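Trichothecene 15-O-acetyltransferase TRI3 (Fusarium sporotrichioides, PDB 3FOT) acetylates the 15-hydroxyl of trichothecene intermediates as a BAHD-superfamily acyltransferase in the biosynthesis of Fusarium mycotoxins such as T-2 toxin. Local coordinates at residues Pro277-His282 with Asn490-Asp495. Sequence-based numbering, arbitrary orientation.
Sequences PRCVIH and NIIYND
Arg278 and Tyr493 form a hydrogen-bonded pair between antiparallel strands, with Arg278 N to Tyr493 O at 2.7 Å. One hydrogen-bonded pair further along the ladder, Val280 and Ile491 likewise exchange two backbone bonds. A salt bridge closes the end of the ladder: Arg278 NE lies 3.1 Å from Asp495 OD2, with an N-H...O angle of 174°. OD2 lies in the guanidinium plane, whereas NE approaches it from above the carboxylate plane, 45° out of it. A water accepts from Arg278 NH2 and donates to the same OD2, while NH1 makes a salt bridge with Glu143 OE2. Asp495 OD1 accepts a hydrogen bond from Leu276 N.

Among apolar contacts, Arg278 CB rests over one face of the Tyr493 ring, a CH-pi contact 4.0 Å from the centroid and offset toward the rim. Val280 CG2 approaches Tyr493 CE2 obliquely, at 3.9 Å. Tyr493 CG sits between its backbone N and carbonyl carbon (chi1 68°).

The pairing joins strand 277-283, at the edge of a four-stranded mixed sheet, across more than 200 residues of chain to strand 486-494, which pairs in turn with 477-483. Helix 500-516 packs against Val280 and Tyr493; helix 134-147 touches Pro277, Arg278 and Ile281.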
loop_
_atom_site.group_PDB
_atom_site.type_symbol
_atom_site.label_atom_id
_atom_site.label_comp_id
_atom_site.label_asym_id
_atom_site.label_seq_id
_atom_site.Cartn_x
_atom_site.Cartn_y
_atom_site.Cartn_z
ATOM N N PRO A 277 -8.812 -12.591 4.723
ATOM C CA PRO A 277 -8.472 -11.853 3.500
ATOM C C PRO A 277 -7.911 -12.789 2.455
ATOM O O PRO A 277 -7.141 -13.715 2.788
ATOM C CB PRO A 277 -7.399 -10.849 3.966
ATOM C CG PRO A 277 -6.801 -11.469 5.168
ATOM C CD PRO A 277 -7.915 -12.242 5.842
ATOM N N ARG A 278 -8.295 -12.573 1.200
ATOM C CA ARG A 278 -7.786 -13.385 0.120
ATOM C C ARG A 278 -7.446 -12.491 -1.045
ATOM O O ARG A 278 -7.837 -11.328 -1.074
ATOM C CB ARG A 278 -8.795 -14.436 -0.329
ATOM C CG ARG A 278 -9.218 -15.433 0.735
ATOM C CD ARG A 278 -8.059 -16.269 1.254
ATOM N NE ARG A 278 -8.526 -17.349 2.119
ATOM C CZ ARG A 278 -7.735 -18.261 2.688
ATOM N NH1 ARG A 278 -6.424 -18.230 2.502
ATOM N NH2 ARG A 278 -8.261 -19.215 3.447
ATOM N N CYS A 279 -6.712 -13.025 -2.002
ATOM C CA CYS A 279 -6.234 -12.248 -3.140
ATOM C C CYS A 279 -6.382 -13.023 -4.458
ATOM O O CYS A 279 -6.132 -14.209 -4.472
ATOM C CB CYS A 279 -4.763 -11.894 -2.892
ATOM S SG CYS A 279 -4.072 -10.677 -4.000
ATOM N N VAL A 280 -6.748 -12.345 -5.547
ATOM C CA VAL A 280 -6.711 -12.932 -6.882
ATOM C C VAL A 280 -5.859 -11.994 -7.713
ATOM O O VAL A 280 -6.088 -10.788 -7.707
ATOM C CB VAL A 280 -8.116 -13.088 -7.507
ATOM C CG1 VAL A 280 -7.986 -13.654 -8.924
ATOM C CG2 VAL A 280 -8.967 -14.016 -6.667
ATOM N N ILE A 281 -4.860 -12.542 -8.410
ATOM C CA ILE A 281 -3.887 -11.725 -9.146
ATOM C C ILE A 281 -3.921 -12.050 -10.643
ATOM O O ILE A 281 -3.988 -13.216 -11.032
ATOM C CB ILE A 281 -2.445 -11.998 -8.621
ATOM C CG1 ILE A 281 -2.283 -11.516 -7.174
ATOM C CG2 ILE A 281 -1.424 -11.350 -9.533
ATOM C CD1 ILE A 281 -0.992 -11.938 -6.502
ATOM N N HIS A 282 -3.874 -11.024 -11.485
ATOM C CA HIS A 282 -3.707 -11.234 -12.924
ATOM C C HIS A 282 -2.548 -10.372 -13.364
ATOM O O HIS A 282 -2.623 -9.158 -13.306
ATOM C CB HIS A 282 -4.949 -10.851 -13.721
ATOM C CG HIS A 282 -4.837 -11.189 -15.170
ATOM N ND1 HIS A 282 -4.131 -10.412 -16.060
ATOM C CD2 HIS A 282 -5.282 -12.259 -15.872
ATOM C CE1 HIS A 282 -4.154 -10.980 -17.255
ATOM N NE2 HIS A 282 -4.856 -12.095 -17.171
ATOM N N ASN A 490 -4.479 -6.823 -8.919
ATOM C CA ASN A 490 -4.767 -7.668 -7.762
ATOM C C ASN A 490 -6.136 -7.266 -7.198
ATOM O O ASN A 490 -6.396 -6.067 -7.069
ATOM C CB ASN A 490 -3.678 -7.421 -6.716
ATOM C CG ASN A 490 -3.583 -8.521 -5.655
ATOM O OD1 ASN A 490 -4.497 -9.326 -5.460
ATOM N ND2 ASN A 490 -2.453 -8.542 -4.952
ATOM N N ILE A 491 -6.977 -8.232 -6.890
ATOM C CA ILE A 491 -8.188 -7.921 -6.160
ATOM C C ILE A 491 -8.085 -8.601 -4.812
ATOM O O ILE A 491 -7.921 -9.827 -4.715
ATOM C CB ILE A 491 -9.474 -8.376 -6.861
ATOM C CG1 ILE A 491 -9.571 -7.794 -8.274
ATOM C CG2 ILE A 491 -10.702 -7.946 -6.012
ATOM C CD1 ILE A 491 -10.920 -8.104 -8.995
ATOM N N ILE A 492 -8.156 -7.792 -3.763
ATOM C CA ILE A 492 -8.179 -8.341 -2.421
ATOM C C ILE A 492 -9.618 -8.274 -1.932
ATOM O O ILE A 492 -10.338 -7.303 -2.207
ATOM C CB ILE A 492 -7.243 -7.593 -1.461
ATOM C CG1 ILE A 492 -5.828 -7.517 -2.028
ATOM C CG2 ILE A 492 -7.166 -8.288 -0.127
ATOM C CD1 ILE A 492 -5.491 -6.177 -2.528
ATOM N N TYR A 493 -10.030 -9.336 -1.266
ATOM C CA TYR A 493 -11.403 -9.451 -0.826
ATOM C C TYR A 493 -11.400 -10.257 0.436
ATOM O O TYR A 493 -10.378 -10.860 0.795
ATOM C CB TYR A 493 -12.256 -10.097 -1.906
ATOM C CG TYR A 493 -11.970 -11.544 -2.200
ATOM C CD1 TYR A 493 -12.829 -12.540 -1.743
ATOM C CD2 TYR A 493 -10.856 -11.928 -2.962
ATOM C CE1 TYR A 493 -12.588 -13.860 -2.016
ATOM C CE2 TYR A 493 -10.619 -13.251 -3.248
ATOM C CZ TYR A 493 -11.493 -14.212 -2.774
ATOM O OH TYR A 493 -11.262 -15.545 -3.040
ATOM N N ASN A 494 -12.521 -10.235 1.139
ATOM C CA ASN A 494 -12.669 -11.095 2.288
ATOM C C ASN A 494 -13.505 -12.295 1.881
ATOM O O ASN A 494 -14.570 -12.123 1.289
ATOM C CB ASN A 494 -13.316 -10.332 3.426
ATOM C CG ASN A 494 -13.176 -11.060 4.722
ATOM O OD1 ASN A 494 -13.977 -11.942 5.025
ATOM N ND2 ASN A 494 -12.107 -10.757 5.459
ATOM N N ASP A 495 -13.037 -13.506 2.203
ATOM C CA ASP A 495 -13.697 -14.713 1.689
ATOM C C ASP A 495 -15.015 -15.102 2.355
ATOM O O ASP A 495 -15.637 -16.087 1.943
ATOM C CB ASP A 495 -12.748 -15.910 1.554
ATOM C CG ASP A 495 -12.350 -16.526 2.886
ATOM O OD1 ASP A 495 -12.863 -16.124 3.945
ATOM O OD2 ASP A 495 -11.506 -17.454 2.871
HETATM O O HOH W 1 -11.125 -19.361 4.582
#